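Local structure of putative hexulose 6 phosphate synthase (Salmonella typhimurium, 3F4W) at residues G103-V108 with G127-A132; K61-G66 with L84-V89; I168-V173 with A200-Q205; K2-L7 with V183-S188. The protein is of unknown function here but belongs, as a dimeric TIM-barrel protein, to the orotidine 5'-phosphate decarboxylase / HUMPS family. All coordinates share one frame; numbering follows the deposited sequence.

Contact 1: residues G103-V108 with G127-A132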
loop_
_atom_site.group_PDB
_atom_site.type_symbol
_atom_site.label_atom_id
_atom_site.label_comp_id
_atom_site.label_asym_id
_atom_site.label_seq_id
_atom_site.Cartn_x
_atom_site.Cartn_y
_atom_site.Cartn_z
ATOM N N GLY A 103 -2.261 11.341 -19.221
ATOM C CA GLY A 103 -2.591 10.514 -20.364
ATOM C C GLY A 103 -2.215 9.069 -20.108
ATOM O O GLY A 103 -1.944 8.311 -21.036
ATOM N N LYS A 104 -2.195 8.684 -18.838
ATOM C CA LYS A 104 -1.819 7.326 -18.471
ATOM C C LYS A 104 -3.001 6.552 -17.876
ATOM O O LYS A 104 -4.155 6.882 -18.138
ATOM C CB LYS A 104 -0.601 7.351 -17.547
ATOM C CG LYS A 104 0.569 8.105 -18.173
ATOM C CD LYS A 104 1.819 8.060 -17.321
ATOM C CE LYS A 104 2.975 8.785 -18.000
ATOM N NZ LYS A 104 4.180 8.858 -17.122
ATOM N N GLN A 105 -2.726 5.521 -17.088
ATOM C CA GLN A 105 -3.783 4.581 -16.719
ATOM C C GLN A 105 -3.699 4.058 -15.290
ATOM O O GLN A 105 -2.630 3.685 -14.807
ATOM C CB GLN A 105 -3.795 3.398 -17.695
ATOM C CG GLN A 105 -4.812 2.310 -17.359
ATOM C CD GLN A 105 -6.222 2.675 -17.778
ATOM O OE1 GLN A 105 -6.450 3.142 -18.894
ATOM N NE2 GLN A 105 -7.180 2.461 -16.882
ATOM N N VAL A 106 -4.849 4.028 -14.631
ATOM C CA VAL A 106 -4.978 3.424 -13.314
ATOM C C VAL A 106 -5.532 2.002 -13.430
ATOM O O VAL A 106 -6.457 1.739 -14.199
ATOM C CB VAL A 106 -5.902 4.261 -12.408
ATOM C CG1 VAL A 106 -6.412 3.424 -11.229
ATOM C CG2 VAL A 106 -5.181 5.518 -11.927
ATOM N N VAL A 107 -4.943 1.086 -12.671
ATOM C CA VAL A 107 -5.439 -0.277 -12.585
ATOM C C VAL A 107 -5.967 -0.508 -11.174
ATOM O O VAL A 107 -5.236 -0.334 -10.198
ATOM C CB VAL A 107 -4.321 -1.298 -12.866
ATOM C CG1 VAL A 107 -4.822 -2.707 -12.601
ATOM C CG2 VAL A 107 -3.816 -1.156 -14.299
ATOM N N VAL A 108 -7.238 -0.877 -11.055
ATOM C CA VAL A 108 -7.811 -1.131 -9.739
ATOM C C VAL A 108 -7.580 -2.590 -9.366
ATOM O O VAL A 108 -8.132 -3.493 -9.994
ATOM C CB VAL A 108 -9.317 -0.820 -9.688
ATOM C CG1 VAL A 108 -9.833 -0.953 -8.258
ATOM C CG2 VAL A 108 -9.593 0.572 -10.222
ATOM N N GLY A 127 -16.076 5.351 -12.838
ATOM C CA GLY A 127 -15.116 5.721 -13.864
ATOM C C GLY A 127 -13.962 4.754 -14.069
ATOM O O GLY A 127 -13.147 4.944 -14.973
ATOM N N ALA A 128 -13.878 3.724 -13.232
ATOM C CA ALA A 128 -12.775 2.772 -13.327
ATOM C C ALA A 128 -12.813 2.006 -14.645
ATOM O O ALA A 128 -13.838 1.441 -15.026
ATOM C CB ALA A 128 -12.771 1.817 -12.140
ATOM N N ASP A 129 -11.663 1.978 -15.309
ATOM C CA ASP A 129 -11.538 1.589 -16.704
ATOM C C ASP A 129 -10.815 0.255 -16.843
ATOM O O ASP A 129 -10.916 -0.416 -17.870
ATOM C CB ASP A 129 -10.722 2.668 -17.423
ATOM C CG ASP A 129 -11.190 2.909 -18.831
ATOM O OD1 ASP A 129 -11.704 1.960 -19.457
ATOM O OD2 ASP A 129 -11.044 4.052 -19.313
ATOM N N MET A 130 -10.066 -0.114 -15.810
ATOM C CA MET A 130 -9.243 -1.314 -15.850
ATOM C C MET A 130 -9.161 -1.929 -14.465
ATOM O O MET A 130 -8.773 -1.261 -13.504
ATOM C CB MET A 130 -7.843 -0.970 -16.350
ATOM C CG MET A 130 -6.915 -2.161 -16.511
ATOM S SD MET A 130 -5.514 -1.750 -17.570
ATOM C CE MET A 130 -4.638 -3.313 -17.585
ATOM N N LEU A 131 -9.521 -3.203 -14.368
ATOM C CA LEU A 131 -9.595 -3.885 -13.084
ATOM C C LEU A 131 -8.765 -5.155 -13.137
ATOM O O LEU A 131 -8.736 -5.846 -14.154
ATOM C CB LEU A 131 -11.046 -4.242 -12.748
ATOM C CG LEU A 131 -12.108 -3.161 -12.970
ATOM C CD1 LEU A 131 -13.515 -3.746 -12.855
ATOM C CD2 LEU A 131 -11.915 -1.986 -12.007
ATOM N N ALA A 132 -8.102 -5.467 -12.034
ATOM C CA ALA A 132 -7.282 -6.663 -11.959
ATOM C C ALA A 132 -7.823 -7.551 -10.863
ATOM O O ALA A 132 -7.887 -7.133 -9.707
ATOM C CB ALA A 132 -5.835 -6.294 -11.663
HETATM O O HOH W 1 -8.471 4.847 -20.032
HETATM O O HOH W 2 -9.334 2.118 -13.855
#
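Two nearly straight backbone bonds join strand residues 105-108 to 130-132, neighbouring and parallel, both of them gripping Val108. Its N donates to Met130 O at 2.9 Å, in the plane of that carbonyl, and its O receives Ala132 N at 2.8 Å, this time from above the carbonyl plane. Where the strands part, water takes over. One molecule donates to Val106 O and accepts from Asp129 N at 2.7 Å; a second donates to both Gln105 OE1 and Asp129 OD2. The amide of Gln105, its chain bent at chi2 (79°), turns back so that NE2 donates to Val106 O at 2.9 Å, which together with the water on OE1 settles the orientation of the amide. The same NE2 lies 3.5 Å from Met130 CB. Beyond it the extended Met130 chain crosses Val107 obliquely, SD meeting CG2 at 3.7 Å. On the other face Leu131 runs alongside Val108, with CD2 3.7 Å from CB. The pair illustrates a beta-alpha-beta unit of a TIM barrel: Val108, Ala128 and Leu131 pack against the connecting helix 116-126, while strands 80-84 and 161-165 flank the two on either side.

Contact 2: residues K61-G66 with L84-V89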
loop_
_atom_site.group_PDB
_atom_site.type_symbol
_atom_site.label_atom_id
_atom_site.label_comp_id
_atom_site.label_asym_id
_atom_site.label_seq_id
_atom_site.Cartn_x
_atom_site.Cartn_y
_atom_site.Cartn_z
ATOM N N LYS A 61 -0.287 -0.104 -5.015
ATOM C CA LYS A 61 -1.443 -0.535 -4.227
ATOM C C LYS A 61 -1.945 0.608 -3.351
ATOM O O LYS A 61 -2.122 0.455 -2.137
ATOM C CB LYS A 61 -1.101 -1.755 -3.364
ATOM C CG LYS A 61 -1.039 -3.071 -4.125
ATOM C CD LYS A 61 -0.856 -4.238 -3.165
ATOM C CE LYS A 61 -0.760 -5.564 -3.902
ATOM N NZ LYS A 61 0.546 -5.710 -4.595
ATOM N N ILE A 62 -2.174 1.751 -3.984
ATOM C CA ILE A 62 -2.600 2.961 -3.297
ATOM C C ILE A 62 -3.880 2.773 -2.479
ATOM O O ILE A 62 -4.854 2.178 -2.945
ATOM C CB ILE A 62 -2.788 4.112 -4.302
ATOM C CG1 ILE A 62 -1.448 4.454 -4.957
ATOM C CG2 ILE A 62 -3.358 5.339 -3.614
ATOM C CD1 ILE A 62 -1.558 5.457 -6.087
ATOM N N MET A 63 -3.862 3.284 -1.251
ATOM C CA MET A 63 -4.994 3.158 -0.343
ATOM C C MET A 63 -5.478 4.538 0.086
ATOM O O MET A 63 -6.605 4.698 0.551
ATOM C CB MET A 63 -4.588 2.351 0.892
ATOM C CG MET A 63 -5.737 2.022 1.837
ATOM S SD MET A 63 -6.867 0.819 1.112
ATOM C CE MET A 63 -8.191 0.755 2.326
ATOM N N ASP A 64 -4.615 5.534 -0.074
ATOM C CA ASP A 64 -4.919 6.890 0.363
ATOM C C ASP A 64 -3.995 7.863 -0.352
ATOM O O ASP A 64 -3.012 7.452 -0.970
ATOM C CB ASP A 64 -4.760 7.015 1.886
ATOM C CG ASP A 64 -5.314 8.328 2.430
ATOM O OD1 ASP A 64 -4.906 8.744 3.538
ATOM O OD2 ASP A 64 -6.156 8.947 1.749
ATOM N N GLY A 65 -4.311 9.150 -0.265
ATOM C CA GLY A 65 -3.510 10.180 -0.901
ATOM C C GLY A 65 -3.393 9.906 -2.383
ATOM O O GLY A 65 -2.316 10.023 -2.966
ATOM N N GLY A 66 -4.521 9.541 -2.985
ATOM C CA GLY A 66 -4.571 9.068 -4.353
ATOM C C GLY A 66 -3.869 9.910 -5.398
ATOM O O GLY A 66 -2.998 9.416 -6.112
ATOM N N LEU A 84 -6.049 0.181 -4.726
ATOM C CA LEU A 84 -6.813 -0.924 -4.155
ATOM C C LEU A 84 -8.313 -0.738 -4.338
ATOM O O LEU A 84 -8.857 0.314 -4.015
ATOM C CB LEU A 84 -6.498 -1.070 -2.665
ATOM C CG LEU A 84 -5.437 -2.068 -2.187
ATOM C CD1 LEU A 84 -4.609 -2.636 -3.321
ATOM C CD2 LEU A 84 -4.560 -1.417 -1.118
ATOM N N GLY A 85 -8.979 -1.772 -4.843
ATOM C CA GLY A 85 -10.421 -1.746 -4.993
ATOM C C GLY A 85 -11.140 -1.606 -3.662
ATOM O O GLY A 85 -12.282 -1.149 -3.611
ATOM N N VAL A 86 -10.470 -1.992 -2.579
ATOM C CA VAL A 86 -11.084 -1.925 -1.256
ATOM C C VAL A 86 -11.039 -0.522 -0.659
ATOM O O VAL A 86 -11.638 -0.274 0.383
ATOM C CB VAL A 86 -10.449 -2.926 -0.257
ATOM C CG1 VAL A 86 -10.799 -4.355 -0.645
ATOM C CG2 VAL A 86 -8.947 -2.738 -0.183
ATOM N N THR A 87 -10.334 0.395 -1.317
ATOM C CA THR A 87 -10.242 1.761 -0.811
ATOM C C THR A 87 -11.473 2.586 -1.179
ATOM O O THR A 87 -12.333 2.139 -1.936
ATOM C CB THR A 87 -8.972 2.488 -1.298
ATOM O OG1 THR A 87 -8.731 3.628 -0.462
ATOM C CG2 THR A 87 -9.123 2.947 -2.743
ATOM N N ASP A 88 -11.546 3.797 -0.641
ATOM C CA ASP A 88 -12.693 4.670 -0.867
ATOM C C ASP A 88 -12.758 5.106 -2.327
ATOM O O ASP A 88 -11.725 5.286 -2.978
ATOM C CB ASP A 88 -12.606 5.889 0.058
ATOM C CG ASP A 88 -13.926 6.628 0.185
ATOM O OD1 ASP A 88 -14.522 6.596 1.287
ATOM O OD2 ASP A 88 -14.370 7.238 -0.812
ATOM N N VAL A 89 -13.970 5.271 -2.847
ATOM C CA VAL A 89 -14.140 5.724 -4.225
ATOM C C VAL A 89 -13.481 7.080 -4.478
ATOM O O VAL A 89 -13.022 7.350 -5.588
ATOM C CB VAL A 89 -15.625 5.776 -4.644
ATOM C CG1 VAL A 89 -16.178 4.384 -4.735
ATOM C CG2 VAL A 89 -16.434 6.601 -3.657
#
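At the C-terminal ends of strands 55-62 and 80-84 of the TIM barrel, Lys61-Gly66 meets a type I turn, Leu84 to Thr87, that leads into helix 89-102. The last rung of the parallel pairing is Leu84 N to Ile62 O, 2.9 Å long and almost straight. The side chain of Leu84 has unusual torsions, chi1 -96° and a nearly eclipsed chi2 of 11°, and its two methyls divide the work. CD1 lies 3.6 Å from Lys61 CB and also covers CG of that lysine, whereas CD2 presses on Lys61 O at 3.2 Å, a tight fit. The lysine chain crosses the leucine obliquely and continues extended until chi4 bends it, delivering NZ to a salt bridge with Asp59. Met63 has CG anti to its backbone N and then bends at chi2, sliding past Thr87 in the opposite direction so that SD rests 3.6 Å from Thr87 CB; its SD also approaches Leu84 CD2. The second subunit covers this edge: Met63 packs on Cys112 of that subunit, and Asp88 forms a salt bridge with its Arg144. Thr87 holds OG1 anti to its backbone N (chi1 -162°), which leaves CG2 in the crowded position and lets OG1 donate to Met63 O at 2.6 Å, from above the carbonyl plane.

Contact 3: residues I168-V173 with A200-Q205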
loop_
_atom_site.group_PDB
_atom_site.type_symbol
_atom_site.label_atom_id
_atom_site.label_comp_id
_atom_site.label_asym_id
_atom_site.label_seq_id
_atom_site.Cartn_x
_atom_site.Cartn_y
_atom_site.Cartn_z
ATOM N N ILE A 168 0.119 -17.523 -11.430
ATOM C CA ILE A 168 -0.028 -18.131 -12.748
ATOM C C ILE A 168 1.331 -18.543 -13.313
ATOM O O ILE A 168 2.319 -17.819 -13.172
ATOM C CB ILE A 168 -0.756 -17.179 -13.718
ATOM C CG1 ILE A 168 -2.182 -16.921 -13.213
ATOM C CG2 ILE A 168 -0.790 -17.758 -15.131
ATOM C CD1 ILE A 168 -2.882 -15.752 -13.879
ATOM N N SER A 169 1.376 -19.719 -13.935
ATOM C CA SER A 169 2.611 -20.242 -14.517
ATOM C C SER A 169 2.343 -20.858 -15.886
ATOM O O SER A 169 1.208 -20.865 -16.358
ATOM C CB SER A 169 3.234 -21.293 -13.594
ATOM O OG SER A 169 2.497 -22.504 -13.636
ATOM N N SER A 170 3.385 -21.385 -16.518
ATOM C CA SER A 170 3.221 -22.034 -17.815
ATOM C C SER A 170 2.290 -23.235 -17.695
ATOM O O SER A 170 1.641 -23.627 -18.665
ATOM C CB SER A 170 4.572 -22.480 -18.373
ATOM O OG SER A 170 5.160 -23.455 -17.533
ATOM N N GLN A 171 2.231 -23.815 -16.500
ATOM C CA GLN A 171 1.406 -24.996 -16.259
ATOM C C GLN A 171 -0.088 -24.680 -16.210
ATOM O O GLN A 171 -0.915 -25.545 -16.497
ATOM C CB GLN A 171 1.839 -25.705 -14.973
ATOM C CG GLN A 171 3.106 -26.531 -15.124
ATOM C CD GLN A 171 2.900 -27.757 -15.997
ATOM O OE1 GLN A 171 2.303 -28.746 -15.568
ATOM N NE2 GLN A 171 3.400 -27.700 -17.226
ATOM N N THR A 172 -0.436 -23.444 -15.861
ATOM C CA THR A 172 -1.840 -23.076 -15.678
ATOM C C THR A 172 -2.304 -21.912 -16.551
ATOM O O THR A 172 -3.490 -21.585 -16.568
ATOM C CB THR A 172 -2.115 -22.684 -14.222
ATOM O OG1 THR A 172 -1.258 -21.593 -13.860
ATOM C CG2 THR A 172 -1.851 -23.863 -13.297
ATOM N N VAL A 173 -1.378 -21.281 -17.262
ATOM C CA VAL A 173 -1.708 -20.081 -18.023
ATOM C C VAL A 173 -2.824 -20.314 -19.047
ATOM O O VAL A 173 -3.643 -19.426 -19.298
ATOM C CB VAL A 173 -0.462 -19.473 -18.714
ATOM C CG1 VAL A 173 0.205 -20.495 -19.626
ATOM C CG2 VAL A 173 -0.842 -18.214 -19.483
ATOM N N ALA A 200 9.291 -17.674 -19.632
ATOM C CA ALA A 200 8.695 -16.492 -20.243
ATOM C C ALA A 200 8.213 -16.808 -21.654
ATOM O O ALA A 200 7.137 -16.375 -22.065
ATOM C CB ALA A 200 9.693 -15.340 -20.263
ATOM N N ARG A 201 9.012 -17.576 -22.389
ATOM C CA ARG A 201 8.643 -17.979 -23.739
ATOM C C ARG A 201 7.360 -18.809 -23.759
ATOM O O ARG A 201 6.469 -18.560 -24.566
ATOM C CB ARG A 201 9.766 -18.775 -24.402
ATOM C CG ARG A 201 9.445 -19.167 -25.833
ATOM C CD ARG A 201 10.289 -20.335 -26.309
ATOM N NE ARG A 201 9.801 -21.619 -25.812
ATOM C CZ ARG A 201 10.483 -22.416 -24.995
ATOM N NH1 ARG A 201 11.694 -22.066 -24.576
ATOM N NH2 ARG A 201 9.955 -23.569 -24.603
ATOM N N LYS A 202 7.281 -19.798 -22.874
ATOM C CA LYS A 202 6.148 -20.722 -22.860
ATOM C C LYS A 202 4.840 -20.036 -22.474
ATOM O O LYS A 202 3.767 -20.403 -22.963
ATOM C CB LYS A 202 6.424 -21.906 -21.932
ATOM C CG LYS A 202 7.708 -22.645 -22.266
ATOM C CD LYS A 202 7.591 -24.136 -22.003
ATOM C CE LYS A 202 7.434 -24.435 -20.523
ATOM N NZ LYS A 202 8.673 -24.111 -19.769
ATOM N N ILE A 203 4.930 -19.038 -21.602
ATOM C CA ILE A 203 3.744 -18.307 -21.171
ATOM C C ILE A 203 3.280 -17.353 -22.269
ATOM O O ILE A 203 2.104 -17.333 -22.628
ATOM C CB ILE A 203 3.995 -17.551 -19.842
ATOM C CG1 ILE A 203 4.167 -18.552 -18.698
ATOM C CG2 ILE A 203 2.852 -16.588 -19.533
ATOM C CD1 ILE A 203 4.685 -17.938 -17.417
ATOM N N SER A 204 4.209 -16.588 -22.831
ATOM C CA SER A 204 3.850 -15.619 -23.859
ATOM C C SER A 204 3.343 -16.327 -25.111
ATOM O O SER A 204 2.548 -15.775 -25.863
ATOM C CB SER A 204 5.041 -14.724 -24.199
ATOM O OG SER A 204 6.104 -15.493 -24.731
ATOM N N GLN A 205 3.812 -17.555 -25.319
ATOM C CA GLN A 205 3.363 -18.384 -26.436
ATOM C C GLN A 205 1.881 -18.707 -26.313
ATOM O O GLN A 205 1.131 -18.639 -27.290
ATOM C CB GLN A 205 4.172 -19.683 -26.486
ATOM C CG GLN A 205 3.809 -20.614 -27.632
ATOM C CD GLN A 205 4.752 -21.796 -27.731
ATOM O OE1 GLN A 205 5.782 -21.835 -27.063
ATOM N NE2 GLN A 205 4.406 -22.764 -28.563
#
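Ile168-Val173, which includes an ST turn at Ser169 in the loop that follows strand 161-165 of the TIM barrel, lies against the side of helix 196-209. Ser169 OG accepts from Gln171 N, and Thr172 OG1 accepts from Ser169 N at 3.2 Å, so the loop is braced by its own hydroxyls while its meeting with the helix is apolar in character. The close-packed part centres on Ile203. Its CG1 stands anti to the carbonyl carbon (chi1 -68°) and lies over the loop backbone, 3.7 Å from Ser170 N, with CD1 reaching on to Ser169 C at 4.0 Å. The other branch, CG2, meets Val173 CG2 at 4.0 Å, the two side chains crossing obliquely. Ile203 also packs on Val186 of strand 183-186, on the barrel side, and on Ile190 of helix 188-191. Toward solvent the fit is looser. Lys202, exposed and bent at chi2, chi3 and chi4, curls past Ser170, and its NZ has a long, weak ion pair with Glu199. That glutamate also hydrogen-bonds Ser170 OG, whose crowded position between backbone N and carbonyl carbon (chi1 63°) leaves it beside the lysine chain, 3.9 Å from Lys202 CE.

Contact 4: residues K2-L7 with V183-S188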
loop_
_atom_site.group_PDB
_atom_site.type_symbol
_atom_site.label_atom_id
_atom_site.label_comp_id
_atom_site.label_asym_id
_atom_site.label_seq_id
_atom_site.Cartn_x
_atom_site.Cartn_y
_atom_site.Cartn_z
ATOM N N LYS A 2 -1.879 -9.197 -23.062
ATOM C CA LYS A 2 -0.519 -8.801 -22.726
ATOM C C LYS A 2 0.062 -9.636 -21.595
ATOM O O LYS A 2 -0.666 -10.111 -20.728
ATOM C CB LYS A 2 -0.492 -7.331 -22.313
ATOM C CG LYS A 2 -0.930 -6.355 -23.389
ATOM C CD LYS A 2 -0.837 -4.929 -22.873
ATOM C CE LYS A 2 -1.120 -3.907 -23.959
ATOM N NZ LYS A 2 -1.122 -2.518 -23.406
ATOM N N LEU A 3 1.380 -9.803 -21.604
ATOM C CA LEU A 3 2.077 -10.431 -20.488
ATOM C C LEU A 3 2.701 -9.376 -19.583
ATOM O O LEU A 3 3.593 -8.638 -19.993
ATOM C CB LEU A 3 3.149 -11.405 -20.981
ATOM C CG LEU A 3 4.047 -12.001 -19.893
ATOM C CD1 LEU A 3 3.213 -12.629 -18.781
ATOM C CD2 LEU A 3 5.018 -13.020 -20.479
ATOM N N GLN A 4 2.219 -9.307 -18.347
ATOM C CA GLN A 4 2.772 -8.391 -17.359
ATOM C C GLN A 4 3.635 -9.185 -16.385
ATOM O O GLN A 4 3.195 -10.197 -15.842
ATOM C CB GLN A 4 1.639 -7.671 -16.622
ATOM C CG GLN A 4 2.076 -6.839 -15.433
ATOM C CD GLN A 4 0.956 -5.952 -14.914
ATOM O OE1 GLN A 4 0.196 -5.380 -15.695
ATOM N NE2 GLN A 4 0.852 -5.831 -13.594
ATOM N N LEU A 5 4.872 -8.733 -16.186
ATOM C CA LEU A 5 5.822 -9.421 -15.316
ATOM C C LEU A 5 6.026 -8.694 -13.987
ATOM O O LEU A 5 6.575 -7.593 -13.948
ATOM C CB LEU A 5 7.172 -9.577 -16.017
ATOM C CG LEU A 5 8.301 -10.176 -15.176
ATOM C CD1 LEU A 5 8.036 -11.645 -14.881
ATOM C CD2 LEU A 5 9.630 -10.011 -15.882
ATOM N N ALA A 6 5.600 -9.323 -12.896
ATOM C CA ALA A 6 5.774 -8.736 -11.569
ATOM C C ALA A 6 7.184 -8.946 -11.011
ATOM O O ALA A 6 7.608 -10.077 -10.777
ATOM C CB ALA A 6 4.729 -9.288 -10.597
ATOM N N LEU A 7 7.905 -7.847 -10.807
ATOM C CA LEU A 7 9.185 -7.885 -10.112
ATOM C C LEU A 7 8.972 -7.500 -8.649
ATOM O O LEU A 7 8.916 -6.320 -8.309
ATOM C CB LEU A 7 10.188 -6.932 -10.767
ATOM C CG LEU A 7 10.443 -7.129 -12.263
ATOM C CD1 LEU A 7 11.419 -6.085 -12.771
ATOM C CD2 LEU A 7 10.963 -8.529 -12.543
ATOM N N VAL A 183 -5.030 -8.763 -19.775
ATOM C CA VAL A 183 -3.663 -8.854 -19.277
ATOM C C VAL A 183 -3.511 -10.042 -18.341
ATOM O O VAL A 183 -4.322 -10.242 -17.435
ATOM C CB VAL A 183 -3.234 -7.563 -18.538
ATOM C CG1 VAL A 183 -1.823 -7.714 -17.958
ATOM C CG2 VAL A 183 -3.306 -6.362 -19.474
ATOM N N VAL A 184 -2.478 -10.837 -18.581
ATOM C CA VAL A 184 -2.119 -11.917 -17.680
ATOM C C VAL A 184 -0.848 -11.515 -16.937
ATOM O O VAL A 184 0.163 -11.171 -17.555
ATOM C CB VAL A 184 -1.903 -13.234 -18.441
ATOM C CG1 VAL A 184 -1.371 -14.305 -17.507
ATOM C CG2 VAL A 184 -3.206 -13.682 -19.090
ATOM N N ILE A 185 -0.914 -11.533 -15.608
ATOM C CA ILE A 185 0.201 -11.119 -14.764
ATOM C C ILE A 185 0.922 -12.338 -14.192
ATOM O O ILE A 185 0.294 -13.235 -13.631
ATOM C CB ILE A 185 -0.284 -10.213 -13.601
ATOM C CG1 ILE A 185 -0.970 -8.957 -14.147
ATOM C CG2 ILE A 185 0.874 -9.839 -12.694
ATOM C CD1 ILE A 185 -1.916 -8.281 -13.164
ATOM N N VAL A 186 2.240 -12.369 -14.348
ATOM C CA VAL A 186 3.049 -13.473 -13.847
ATOM C C VAL A 186 4.252 -12.911 -13.110
ATOM O O VAL A 186 4.839 -11.913 -13.530
ATOM C CB VAL A 186 3.521 -14.399 -14.992
ATOM C CG1 VAL A 186 4.528 -15.418 -14.480
ATOM C CG2 VAL A 186 2.332 -15.103 -15.626
ATOM N N GLY A 187 4.608 -13.541 -11.997
ATOM C CA GLY A 187 5.745 -13.099 -11.217
ATOM C C GLY A 187 6.663 -14.260 -10.904
ATOM O O GLY A 187 7.586 -14.554 -11.664
ATOM N N SER A 188 6.376 -14.932 -9.794
ATOM C CA SER A 188 7.222 -15.999 -9.265
ATOM C C SER A 188 7.558 -17.102 -10.270
ATOM O O SER A 188 8.681 -17.602 -10.295
ATOM C CB SER A 188 6.577 -16.612 -8.018
ATOM O OG SER A 188 7.388 -17.640 -7.478
#
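Strands 2-7 and 183-186 run parallel, their axes 4.7 Å apart at closest and inclined by 27°, with Lys2 level with Val183 and Leu5 with Val186. Four backbone bonds zip them together, stepping from one strand to the other: Val184 N to Lys2 O, Gln4 N to Val184 O at 2.9 Å, Val186 N to Gln4 O at 2.8 Å, and Ala6 N to Val186 O. The approach varies along the ladder: Val184 N and Val186 N come nearly along the C=O axes of Lys2 and Gln4, whereas Ala6 N comes from above the carbonyl plane of Val186. Between the rungs, CA-H...O contacts fill in, the shortest from Leu5 CA to Val186 O at 3.2 Å. On the face of Lys2, Gln4, Val183 and Ile185, the extended Gln4 lies beside Ile185, pointing the same way, and Ile185 CG1 touches Gln4 CD at 3.7 Å. Val183 CG1 tucks against Gln4 CB, also at 3.7 Å. Gln4 NE2 donates to Glu30, and Lys2 NZ forms a salt bridge with Glu55. The face of Leu3, Leu5, Val184 and Val186 turns to the surrounding helices: Leu3 CD1 meets Val186 CG2 at 4.1 Å, under Ile203 and Leu207 of helix 196-209. At Gly187, the N-cap of helix 188-191, a malonate ion, probably from the crystallisation liquor, is hydrogen-bonded by Ser188 N and weakly by Gly187 N. The pairing of first strand with eighth is the seam that closes a TIM barrel, here with an anion at the helix start just beyond it.

From the N terminus, strand 2-7 waits almost the whole chain for its partner, so the loop of contact 4 encloses contacts 1 and 2. Contact 2 closes first, joining the ends of the third and fourth strands at the subunit interface; contact 1 follows, joining the fifth and sixth. The two touch where Val108 CG1 meets Gly85 CA at 3.4 Å, and Met130 CE of contact 1 reaches Val183 CG2 of contact 4. Contact 3 opens at 168-173 before contact 4 closes at 183-188, and ends beyond it at 200-205, so these two cross. There Ile168 O lies 3.5 Å from Val186 CG1, and the last helix, 196-209, is fastened over the barrel seam.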